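Local coordinates for protein tyrosine recombinase XerH (Helicobacter pylori, PDB 5JJV) that cuts and rejoins recombining DNA molecules at specific sites by tyrosine-based recombination and takes part in chromosome segregation, at residues Lys190-Ala195 against Val293-Asn298; Thr211-Asn216 against Arg245-Lys250; Ile105-Leu110 against Ile156-Ile161. One frame throughout, in Å; residues are numbered along the deposited sequence.

Interaction 1 (Lys190-Ala195 against Val293-Asn298); sequences KIEMSA and VERIIN. With nucleotides of chain C.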
loop_
_atom_site.group_PDB
_atom_site.type_symbol
_atom_site.label_atom_id
_atom_site.label_comp_id
_atom_site.label_asym_id
_atom_site.label_seq_id
_atom_site.Cartn_x
_atom_site.Cartn_y
_atom_site.Cartn_z
ATOM N N LYS B 190 -27.990 23.444 -28.575
ATOM C CA LYS B 190 -29.058 23.322 -29.564
ATOM C C LYS B 190 -30.427 23.103 -28.926
ATOM O O LYS B 190 -31.436 23.604 -29.425
ATOM C CB LYS B 190 -28.753 22.180 -30.537
ATOM N N ILE B 191 -30.462 22.351 -27.831
ATOM C CA ILE B 191 -31.721 22.057 -27.155
ATOM C C ILE B 191 -32.301 23.334 -26.551
ATOM O O ILE B 191 -31.570 24.274 -26.236
ATOM C CB ILE B 191 -31.543 20.981 -26.057
ATOM C CG1 ILE B 191 -32.879 20.304 -25.737
ATOM C CG2 ILE B 191 -30.903 21.574 -24.808
ATOM C CD1 ILE B 191 -32.762 19.159 -24.756
ATOM N N GLU B 192 -33.621 23.369 -26.409
ATOM C CA GLU B 192 -34.304 24.558 -25.922
ATOM C C GLU B 192 -34.386 24.600 -24.399
ATOM O O GLU B 192 -34.760 23.620 -23.756
ATOM C CB GLU B 192 -35.707 24.642 -26.523
ATOM C CG GLU B 192 -36.484 23.340 -26.458
ATOM C CD GLU B 192 -37.811 23.418 -27.186
ATOM O OE1 GLU B 192 -38.402 24.518 -27.232
ATOM O OE2 GLU B 192 -38.258 22.382 -27.718
ATOM N N MET B 193 -34.018 25.744 -23.834
ATOM C CA MET B 193 -34.165 25.984 -22.404
ATOM C C MET B 193 -34.755 27.370 -22.185
ATOM O O MET B 193 -34.537 28.275 -22.991
ATOM C CB MET B 193 -32.822 25.864 -21.679
ATOM C CG MET B 193 -32.141 24.514 -21.814
ATOM S SD MET B 193 -30.605 24.446 -20.871
ATOM C CE MET B 193 -29.929 22.883 -21.426
ATOM N N SER B 194 -35.504 27.535 -21.101
ATOM C CA SER B 194 -36.058 28.839 -20.763
ATOM C C SER B 194 -34.932 29.804 -20.416
ATOM O O SER B 194 -33.854 29.385 -19.995
ATOM C CB SER B 194 -37.041 28.729 -19.598
ATOM O OG SER B 194 -36.382 28.319 -18.413
ATOM N N ALA B 195 -35.189 31.095 -20.594
ATOM C CA ALA B 195 -34.184 32.121 -20.339
ATOM C C ALA B 195 -33.731 32.113 -18.883
ATOM O O ALA B 195 -32.603 32.496 -18.572
ATOM C CB ALA B 195 -34.724 33.492 -20.715
ATOM N N VAL B 293 -29.679 16.419 -17.846
ATOM C CA VAL B 293 -28.699 15.715 -18.667
ATOM C C VAL B 293 -29.375 14.703 -19.590
ATOM O O VAL B 293 -29.101 14.667 -20.792
ATOM C CB VAL B 293 -27.649 14.993 -17.797
ATOM C CG1 VAL B 293 -26.841 14.012 -18.632
ATOM C CG2 VAL B 293 -26.738 16.003 -17.121
ATOM N N GLU B 294 -30.262 13.892 -19.024
ATOM C CA GLU B 294 -30.969 12.869 -19.787
ATOM C C GLU B 294 -31.828 13.497 -20.881
ATOM O O GLU B 294 -32.013 12.914 -21.949
ATOM C CB GLU B 294 -31.830 12.010 -18.855
ATOM C CG GLU B 294 -32.368 10.733 -19.487
ATOM C CD GLU B 294 -33.672 10.947 -20.230
ATOM O OE1 GLU B 294 -34.027 10.092 -21.068
ATOM O OE2 GLU B 294 -34.344 11.967 -19.970
ATOM N N ARG B 295 -32.347 14.690 -20.605
ATOM C CA ARG B 295 -33.160 15.426 -21.569
ATOM C C ARG B 295 -32.355 15.750 -22.824
ATOM O O ARG B 295 -32.865 15.666 -23.940
ATOM C CB ARG B 295 -33.699 16.710 -20.934
ATOM C CG ARG B 295 -34.519 17.592 -21.858
ATOM C CD ARG B 295 -35.091 18.776 -21.095
ATOM N NE ARG B 295 -35.751 19.736 -21.974
ATOM C CZ ARG B 295 -35.154 20.807 -22.489
ATOM N NH1 ARG B 295 -33.883 21.059 -22.210
ATOM N NH2 ARG B 295 -35.831 21.629 -23.281
ATOM N N ILE B 296 -31.091 16.112 -22.628
ATOM C CA ILE B 296 -30.203 16.439 -23.735
ATOM C C ILE B 296 -29.761 15.178 -24.474
ATOM O O ILE B 296 -29.752 15.141 -25.705
ATOM C CB ILE B 296 -28.965 17.211 -23.245
ATOM C CG1 ILE B 296 -29.391 18.508 -22.556
ATOM C CG2 ILE B 296 -28.023 17.505 -24.400
ATOM C CD1 ILE B 296 -28.237 19.379 -22.127
ATOM N N ILE B 297 -29.399 14.150 -23.711
ATOM C CA ILE B 297 -29.013 12.857 -24.271
ATOM C C ILE B 297 -30.112 12.291 -25.162
ATOM O O ILE B 297 -29.855 11.847 -26.282
ATOM C CB ILE B 297 -28.694 11.839 -23.158
ATOM C CG1 ILE B 297 -27.472 12.287 -22.356
ATOM C CG2 ILE B 297 -28.469 10.453 -23.745
ATOM C CD1 ILE B 297 -27.154 11.387 -21.189
ATOM N N ASN B 298 -31.339 12.315 -24.653
ATOM C CA ASN B 298 -32.494 11.824 -25.388
ATOM C C ASN B 298 -32.730 12.650 -26.650
ATOM O O ASN B 298 -33.074 12.113 -27.703
ATOM C CB ASN B 298 -33.736 11.849 -24.494
ATOM C CG ASN B 298 -34.780 10.834 -24.914
ATOM O OD1 ASN B 298 -34.805 10.387 -26.060
ATOM N ND2 ASN B 298 -35.653 10.467 -23.983
ATOM P P DA C 2 -39.005 28.168 -15.854
ATOM O OP1 DA C 2 -38.856 29.636 -15.746
ATOM O OP2 DA C 2 -38.447 27.454 -17.022
ATOM O "O5'" DA C 2 -38.407 27.485 -14.534
ATOM C "C5'" DA C 2 -38.551 28.131 -13.273
ATOM C "C4'" DA C 2 -38.245 27.177 -12.129
ATOM O "O4'" DA C 2 -39.254 26.130 -12.081
ATOM C "C3'" DA C 2 -36.892 26.448 -12.216
ATOM O "O3'" DA C 2 -36.298 26.371 -10.917
ATOM C "C2'" DA C 2 -37.305 25.063 -12.700
ATOM C "C1'" DA C 2 -38.591 24.903 -11.917
ATOM N N9 DA C 2 -39.443 23.806 -12.363
ATOM C C8 DA C 2 -39.436 23.194 -13.586
ATOM N N7 DA C 2 -40.312 22.221 -13.693
ATOM C C5 DA C 2 -40.922 22.184 -12.450
ATOM C C6 DA C 2 -41.940 21.369 -11.913
ATOM N N6 DA C 2 -42.543 20.395 -12.602
ATOM N N1 DA C 2 -42.316 21.597 -10.637
ATOM C C2 DA C 2 -41.711 22.573 -9.951
ATOM N N3 DA C 2 -40.746 23.402 -10.346
ATOM C C4 DA C 2 -40.394 23.151 -11.617
#
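The guanidinium of R295 has the methyl CD1 of I191 over one face, 3.4 Å above the plane and displaced toward the rim, while the carbonyl oxygen of E192 meets its edge. M193 adds its CG at a slant. The contact belongs to the catalytic domain of the tyrosine recombinases: the loop leaving helix 178-190 passes against helix 286-299, and I191 is where helical backbone angles end. Arginine suits this spot because its long chain, extended from CG to NE with CG anti to the backbone N (chi1 178°), spans the gap from the helix to a loop carbonyl. Both NH1 and NH2 turn to E192 O. The bond from NH1 is weak, at 3.1 Å and 121°, and the 2.3 Å separation of NH2 from the same oxygen is too short to trust, although its direction fits a hydrogen bond. The E192 carboxylate is less engaged, its OE2 lying 5.1 Å from R295 NH2, so any attraction there is probably long-range.

Next to this polar edge, apolar side chains meet. I191 serves both partners: its long arm, ending in CD1, and its short branch CG2 each pack on I296 CG1, at 4.1 Å. The slim, flexible M193 reaches across I296 at about a right angle and sets its CE 4.0 Å from I296 CD1. I296 also packs on F184 and I188 of helix 178-190 and on I205 of helix 198-211. Past M193 the loop reaches the DNA, where the small hydroxyl OG of S194 gives a hydrogen bond to OP2 of DA2 of chain C, at 2.6 Å.

Interaction 2 (Thr211-Asn216 against Arg245-Lys250); sequences TGMRSN and RAVMLK. With nucleotides of chain D; nucleotides of chain C.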
loop_
_atom_site.group_PDB
_atom_site.type_symbol
_atom_site.label_atom_id
_atom_site.label_comp_id
_atom_site.label_asym_id
_atom_site.label_seq_id
_atom_site.Cartn_x
_atom_site.Cartn_y
_atom_site.Cartn_z
ATOM N N THR B 211 -14.494 18.105 -17.419
ATOM C CA THR B 211 -13.620 17.791 -16.288
ATOM C C THR B 211 -13.796 16.368 -15.754
ATOM O O THR B 211 -12.910 15.846 -15.075
ATOM C CB THR B 211 -13.838 18.773 -15.119
ATOM O OG1 THR B 211 -15.142 18.575 -14.559
ATOM C CG2 THR B 211 -13.695 20.216 -15.591
ATOM N N GLY B 212 -14.935 15.746 -16.057
ATOM C CA GLY B 212 -15.235 14.410 -15.566
ATOM C C GLY B 212 -15.689 14.433 -14.118
ATOM O O GLY B 212 -15.679 13.417 -13.420
ATOM N N MET B 213 -16.086 15.620 -13.676
ATOM C CA MET B 213 -16.527 15.865 -12.312
ATOM C C MET B 213 -17.757 15.031 -11.951
ATOM O O MET B 213 -18.663 14.870 -12.770
ATOM C CB MET B 213 -16.830 17.356 -12.150
ATOM C CG MET B 213 -16.755 17.882 -10.742
ATOM S SD MET B 213 -16.969 19.671 -10.708
ATOM C CE MET B 213 -15.587 20.207 -11.711
ATOM N N ARG B 214 -17.787 14.501 -10.730
ATOM C CA ARG B 214 -18.968 13.793 -10.238
ATOM C C ARG B 214 -20.142 14.756 -10.088
ATOM O O ARG B 214 -19.957 15.974 -10.080
ATOM C CB ARG B 214 -18.685 13.109 -8.898
ATOM C CG ARG B 214 -17.739 11.918 -8.963
ATOM C CD ARG B 214 -17.718 11.191 -7.623
ATOM N NE ARG B 214 -16.774 10.078 -7.586
ATOM C CZ ARG B 214 -15.502 10.192 -7.219
ATOM N NH1 ARG B 214 -15.016 11.375 -6.868
ATOM N NH2 ARG B 214 -14.712 9.125 -7.207
ATOM N N SER B 215 -21.345 14.205 -9.962
ATOM C CA SER B 215 -22.559 15.011 -9.874
ATOM C C SER B 215 -22.540 15.958 -8.677
ATOM O O SER B 215 -22.676 17.170 -8.835
ATOM C CB SER B 215 -23.794 14.110 -9.800
ATOM O OG SER B 215 -23.954 13.364 -10.993
ATOM N N ASN B 216 -22.368 15.401 -7.481
ATOM C CA ASN B 216 -22.381 16.198 -6.260
ATOM C C ASN B 216 -21.193 17.154 -6.196
ATOM O O ASN B 216 -21.296 18.247 -5.639
ATOM C CB ASN B 216 -22.396 15.288 -5.029
ATOM C CG ASN B 216 -22.867 16.004 -3.779
ATOM O OD1 ASN B 216 -22.155 16.064 -2.777
ATOM N ND2 ASN B 216 -24.075 16.556 -3.833
ATOM N N ARG B 245 -8.883 17.028 -4.727
ATOM C CA ARG B 245 -8.082 16.993 -5.939
ATOM C C ARG B 245 -8.292 18.272 -6.736
ATOM O O ARG B 245 -9.320 18.935 -6.603
ATOM C CB ARG B 245 -8.433 15.772 -6.792
ATOM C CG ARG B 245 -9.788 15.856 -7.477
ATOM C CD ARG B 245 -10.046 14.632 -8.342
ATOM N NE ARG B 245 -11.240 14.789 -9.169
ATOM C CZ ARG B 245 -12.467 14.461 -8.779
ATOM N NH1 ARG B 245 -13.495 14.638 -9.596
ATOM N NH2 ARG B 245 -12.665 13.957 -7.567
ATOM N N ALA B 246 -7.307 18.622 -7.555
ATOM C CA ALA B 246 -7.417 19.791 -8.415
ATOM C C ALA B 246 -7.599 19.354 -9.860
ATOM O O ALA B 246 -6.915 18.445 -10.331
ATOM C CB ALA B 246 -6.191 20.680 -8.274
ATOM N N VAL B 247 -8.533 19.989 -10.558
ATOM C CA VAL B 247 -8.739 19.721 -11.975
ATOM C C VAL B 247 -8.638 21.018 -12.768
ATOM O O VAL B 247 -8.905 22.100 -12.240
ATOM C CB VAL B 247 -10.103 19.050 -12.244
ATOM C CG1 VAL B 247 -10.217 17.739 -11.472
ATOM C CG2 VAL B 247 -11.241 19.990 -11.887
ATOM N N MET B 248 -8.244 20.911 -14.030
ATOM C CA MET B 248 -8.072 22.095 -14.862
ATOM C C MET B 248 -9.096 22.151 -15.988
ATOM O O MET B 248 -9.408 21.141 -16.617
ATOM C CB MET B 248 -6.657 22.148 -15.439
ATOM C CG MET B 248 -6.417 23.323 -16.376
ATOM S SD MET B 248 -4.678 23.547 -16.779
ATOM C CE MET B 248 -4.025 23.987 -15.171
ATOM N N LEU B 249 -9.617 23.348 -16.227
ATOM C CA LEU B 249 -10.574 23.582 -17.295
ATOM C C LEU B 249 -10.173 24.823 -18.085
ATOM O O LEU B 249 -10.089 25.919 -17.530
ATOM C CB LEU B 249 -11.984 23.731 -16.721
ATOM C CG LEU B 249 -13.098 24.223 -17.644
ATOM C CD1 LEU B 249 -13.193 23.364 -18.893
ATOM C CD2 LEU B 249 -14.421 24.230 -16.897
ATOM N N LYS B 250 -9.909 24.646 -19.376
ATOM C CA LYS B 250 -9.536 25.765 -20.234
ATOM C C LYS B 250 -10.665 26.787 -20.297
ATOM O O LYS B 250 -11.829 26.432 -20.480
ATOM C CB LYS B 250 -9.175 25.279 -21.638
ATOM C CG LYS B 250 -7.873 24.501 -21.704
ATOM C CD LYS B 250 -6.739 25.282 -21.059
ATOM C CE LYS B 250 -5.393 24.629 -21.317
ATOM N NZ LYS B 250 -5.008 24.699 -22.753
ATOM P P DT D 9 -22.606 11.827 -6.251
ATOM O OP1 DT D 9 -21.916 12.904 -6.995
ATOM O OP2 DT D 9 -23.600 12.154 -5.206
ATOM O "O5'" DT D 9 -23.302 10.853 -7.307
ATOM C "C5'" DT D 9 -22.536 10.307 -8.369
ATOM C "C4'" DT D 9 -23.347 9.291 -9.145
ATOM O "O4'" DT D 9 -23.792 8.241 -8.247
ATOM C "C3'" DT D 9 -24.600 9.848 -9.821
ATOM O "O3'" DT D 9 -24.660 9.395 -11.167
ATOM C "C2'" DT D 9 -25.749 9.297 -8.974
ATOM C "C1'" DT D 9 -25.167 8.003 -8.428
ATOM N N1 DT D 9 -25.746 7.616 -7.113
ATOM C C2 DT D 9 -26.427 6.426 -6.998
ATOM O O2 DT D 9 -26.587 5.655 -7.929
ATOM N N3 DT D 9 -26.921 6.170 -5.746
ATOM C C4 DT D 9 -26.803 6.968 -4.621
ATOM O O4 DT D 9 -27.280 6.651 -3.537
ATOM C C5 DT D 9 -26.076 8.200 -4.811
ATOM C C7 DT D 9 -25.885 9.144 -3.663
ATOM C C6 DT D 9 -25.590 8.461 -6.033
ATOM P P DC C 13 -16.607 6.715 -9.509
ATOM O OP1 DC C 13 -17.711 7.345 -8.732
ATOM O OP2 DC C 13 -15.248 7.326 -9.498
HETATM O O HOH W 1 -13.015 14.636 -12.237
#
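The active-site loop carrying R214, a predicted catalytic residue, packs its T211 and M213 against strand 244-250 and its arginine end against R245. The loop leaves helix 198-211 through an ST turn, T211 OG1 accepting from M213 N; this hydroxyl is also hydrogen-bonded to I207 O. G212 follows with positive phi, easily adopted without a side chain. T211 CG2 rests on L249 CB at 4.1 Å, and M213 CE touches V247 CG2, bracing the turn. Water 1 joins the two elements, giving to T211 O and accepting from R245 NH1 at 2.7 Å.

The two guanidinium planes stand 78° apart, with R214 NH1 3.6 Å from R245 NH2. E217 ties the two arginines together, its carboxylate forming salt bridges to NH1 of each. The extended R214 meets OP1 of DC13 of chain C with NE, at the edge and in plane, at 3.1 Å and 171°; OP2 lies obliquely and takes a weak bond from NH2. At the start of helix 215-219, N216 N gives a hydrogen bond to OP1 of DT9 of chain D. K240, H310, R313 and H336, also predicted active-site residues, gather round R214, as in the phosphate-binding catalytic pocket of tyrosine recombinases.

Interaction 3 (Ile105-Leu110 against Ile156-Ile161); sequences IDEVML and ITLKNI. With nucleotides of chain D.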
loop_
_atom_site.group_PDB
_atom_site.type_symbol
_atom_site.label_atom_id
_atom_site.label_comp_id
_atom_site.label_asym_id
_atom_site.label_seq_id
_atom_site.Cartn_x
_atom_site.Cartn_y
_atom_site.Cartn_z
ATOM N N ILE B 105 -28.263 -20.033 12.883
ATOM C CA ILE B 105 -28.081 -19.280 11.649
ATOM C C ILE B 105 -26.679 -19.525 11.104
ATOM O O ILE B 105 -25.687 -19.182 11.747
ATOM C CB ILE B 105 -28.292 -17.769 11.859
ATOM C CG1 ILE B 105 -29.708 -17.491 12.365
ATOM C CG2 ILE B 105 -28.032 -17.012 10.566
ATOM C CD1 ILE B 105 -29.994 -16.023 12.599
ATOM N N ASP B 106 -26.597 -20.125 9.921
ATOM C CA ASP B 106 -25.306 -20.456 9.334
ATOM C C ASP B 106 -25.196 -20.019 7.876
ATOM O O ASP B 106 -26.014 -19.241 7.382
ATOM C CB ASP B 106 -25.039 -21.960 9.454
ATOM C CG ASP B 106 -26.237 -22.802 9.053
ATOM O OD1 ASP B 106 -27.025 -22.356 8.193
ATOM O OD2 ASP B 106 -26.389 -23.915 9.600
ATOM N N GLU B 107 -24.176 -20.533 7.197
ATOM C CA GLU B 107 -23.886 -20.164 5.817
ATOM C C GLU B 107 -24.971 -20.651 4.863
ATOM O O GLU B 107 -25.358 -19.941 3.933
ATOM C CB GLU B 107 -22.528 -20.730 5.399
ATOM C CG GLU B 107 -21.704 -19.809 4.519
ATOM C CD GLU B 107 -20.384 -20.431 4.112
ATOM O OE1 GLU B 107 -20.396 -21.365 3.282
ATOM O OE2 GLU B 107 -19.334 -19.994 4.628
ATOM N N VAL B 108 -25.455 -21.867 5.099
ATOM C CA VAL B 108 -26.498 -22.469 4.274
ATOM C C VAL B 108 -27.769 -21.626 4.300
ATOM O O VAL B 108 -28.442 -21.456 3.280
ATOM C CB VAL B 108 -26.823 -23.905 4.744
ATOM C CG1 VAL B 108 -27.950 -24.504 3.916
ATOM C CG2 VAL B 108 -25.581 -24.779 4.674
ATOM N N MET B 109 -28.084 -21.087 5.471
ATOM C CA MET B 109 -29.283 -20.280 5.647
ATOM C C MET B 109 -29.172 -18.933 4.939
ATOM O O MET B 109 -30.116 -18.486 4.287
ATOM C CB MET B 109 -29.565 -20.068 7.135
ATOM C CG MET B 109 -30.759 -19.179 7.409
ATOM S SD MET B 109 -31.070 -18.949 9.166
ATOM C CE MET B 109 -32.348 -17.701 9.093
ATOM N N LEU B 110 -28.017 -18.287 5.072
ATOM C CA LEU B 110 -27.787 -17.001 4.423
ATOM C C LEU B 110 -27.760 -17.150 2.907
ATOM O O LEU B 110 -28.149 -16.237 2.178
ATOM C CB LEU B 110 -26.479 -16.373 4.908
ATOM C CG LEU B 110 -26.409 -15.985 6.386
ATOM C CD1 LEU B 110 -25.181 -15.129 6.654
ATOM C CD2 LEU B 110 -27.672 -15.260 6.813
ATOM N N ILE B 156 -19.026 -16.431 9.994
ATOM C CA ILE B 156 -19.683 -16.629 8.709
ATOM C C ILE B 156 -18.928 -15.936 7.579
ATOM O O ILE B 156 -18.736 -14.720 7.600
ATOM C CB ILE B 156 -21.134 -16.114 8.734
ATOM C CG1 ILE B 156 -21.981 -16.960 9.687
ATOM C CG2 ILE B 156 -21.730 -16.130 7.335
ATOM C CD1 ILE B 156 -23.440 -16.557 9.730
ATOM N N THR B 157 -18.499 -16.723 6.596
ATOM C CA THR B 157 -17.788 -16.197 5.437
ATOM C C THR B 157 -18.446 -16.663 4.143
ATOM O O THR B 157 -18.078 -17.699 3.590
ATOM C CB THR B 157 -16.309 -16.630 5.428
ATOM O OG1 THR B 157 -16.226 -18.059 5.360
ATOM C CG2 THR B 157 -15.597 -16.141 6.682
ATOM N N LEU B 158 -19.420 -15.895 3.667
ATOM C CA LEU B 158 -20.139 -16.232 2.443
ATOM C C LEU B 158 -19.217 -16.212 1.228
ATOM O O LEU B 158 -18.343 -15.353 1.117
ATOM C CB LEU B 158 -21.306 -15.267 2.228
ATOM C CG LEU B 158 -22.323 -15.164 3.365
ATOM C CD1 LEU B 158 -23.365 -14.100 3.057
ATOM C CD2 LEU B 158 -22.985 -16.509 3.613
ATOM N N LYS B 159 -19.416 -17.165 0.324
ATOM C CA LYS B 159 -18.623 -17.241 -0.898
ATOM C C LYS B 159 -18.924 -16.062 -1.817
ATOM O O LYS B 159 -19.959 -15.407 -1.682
ATOM C CB LYS B 159 -18.887 -18.560 -1.628
ATOM N N ASN B 160 -18.014 -15.793 -2.748
ATOM C CA ASN B 160 -18.177 -14.690 -3.689
ATOM C C ASN B 160 -19.384 -14.877 -4.603
ATOM O O ASN B 160 -19.789 -16.003 -4.894
ATOM C CB ASN B 160 -16.912 -14.521 -4.537
ATOM C CG ASN B 160 -15.748 -13.956 -3.746
ATOM O OD1 ASN B 160 -15.826 -13.805 -2.527
ATOM N ND2 ASN B 160 -14.659 -13.645 -4.438
ATOM N N ILE B 161 -19.955 -13.763 -5.050
ATOM C CA ILE B 161 -21.074 -13.797 -5.985
ATOM C C ILE B 161 -20.561 -13.858 -7.421
ATOM O O ILE B 161 -19.985 -12.892 -7.924
ATOM C CB ILE B 161 -21.992 -12.569 -5.820
ATOM C CG1 ILE B 161 -22.432 -12.421 -4.363
ATOM C CG2 ILE B 161 -23.199 -12.676 -6.741
ATOM C CD1 ILE B 161 -23.207 -13.608 -3.835
ATOM P P DC D 3 -15.221 -9.480 -6.750
ATOM O OP1 DC D 3 -16.428 -10.195 -7.221
ATOM O OP2 DC D 3 -14.846 -8.185 -7.360
ATOM O "O5'" DC D 3 -15.332 -9.265 -5.170
ATOM C "C5'" DC D 3 -15.281 -10.388 -4.302
ATOM C "C4'" DC D 3 -14.088 -10.298 -3.367
ATOM O "O4'" DC D 3 -12.906 -9.954 -4.117
ATOM C "C3'" DC D 3 -14.210 -9.239 -2.268
ATOM O "O3'" DC D 3 -14.346 -9.870 -1.005
ATOM C "C2'" DC D 3 -12.907 -8.425 -2.357
ATOM C "C1'" DC D 3 -12.027 -9.273 -3.265
ATOM N N1 DC D 3 -11.087 -8.471 -4.097
ATOM C C2 DC D 3 -9.775 -8.272 -3.661
ATOM O O2 DC D 3 -9.415 -8.768 -2.586
ATOM N N3 DC D 3 -8.930 -7.540 -4.431
ATOM C C4 DC D 3 -9.358 -7.024 -5.585
ATOM N N4 DC D 3 -8.489 -6.310 -6.309
ATOM C C5 DC D 3 -10.693 -7.215 -6.046
ATOM C C6 DC D 3 -11.516 -7.936 -5.277
#
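E107 and L158 run antiparallel alongside each other, whereas L110 meets I156 at a slant, and these two pairings join the start of helix 107-117 to the irregular segment 156-161. In the first, the methylene CG of E107 lies 3.7 Å from L158 CD2. In the second, L110 CD1 faces both arms of I156, touching CG2 at 3.7 Å and CD1 at 3.8 Å. L158 CD2 is shared, for it also meets L110 CB at 3.7 Å; the branched ends of leucine and isoleucine let each side chain serve several neighbours at once. I156 has CG1 anti to its carbonyl carbon (chi1 -66°), and with chi2 extended the arm brings CD1 near the I105 carbonyl.

On the inner side lie helices of the core-binding region, which in this family helps to clamp the DNA: L110 packs on F83 and F137, L158 on L134. The helix itself is begun by D106, whose short carboxylate is well sized for an N-cap. Its OD1 is met nearly along its C-O direction by M109 N, at 3.2 Å. R130 of helix 123-143 hydrogen-bonds to L158 O. Farther along, N160 lays its amide beside the sugar of DC3 of chain D.

At the outer margin E107 runs its extended chain to T157, placing OE2 2.8 Å from the carbonyl O of T157. Both are acceptors, so the approach is unfavourable as it stands; the long, weak ion pair of OE2 with K142 of a third subunit, another copy of the protein, may ease it. The attraction between the segments therefore appears to rest chiefly on apolar packing.

Along the chain, interaction 3 closes first, and the other two follow, with interaction 2 lying between the two halves of interaction 1. Interactions 1 and 2 share the catalytic domain, their centres about 22 Å apart and nearest atoms about 7 Å. Helix 198-211 links them, starting just after loop 190-195 and ending at T211, while strand 244-250 and helix 286-299 supply the second partners. Interaction 3 sits on the other side of the chain's centre, its centre about 48 Å from that of interaction 1 and about 41 Å from that of interaction 2, among core-binding helices. Since all three include residues beside bound DNA, their spread fits a two-part clamp in which one part carries the active site.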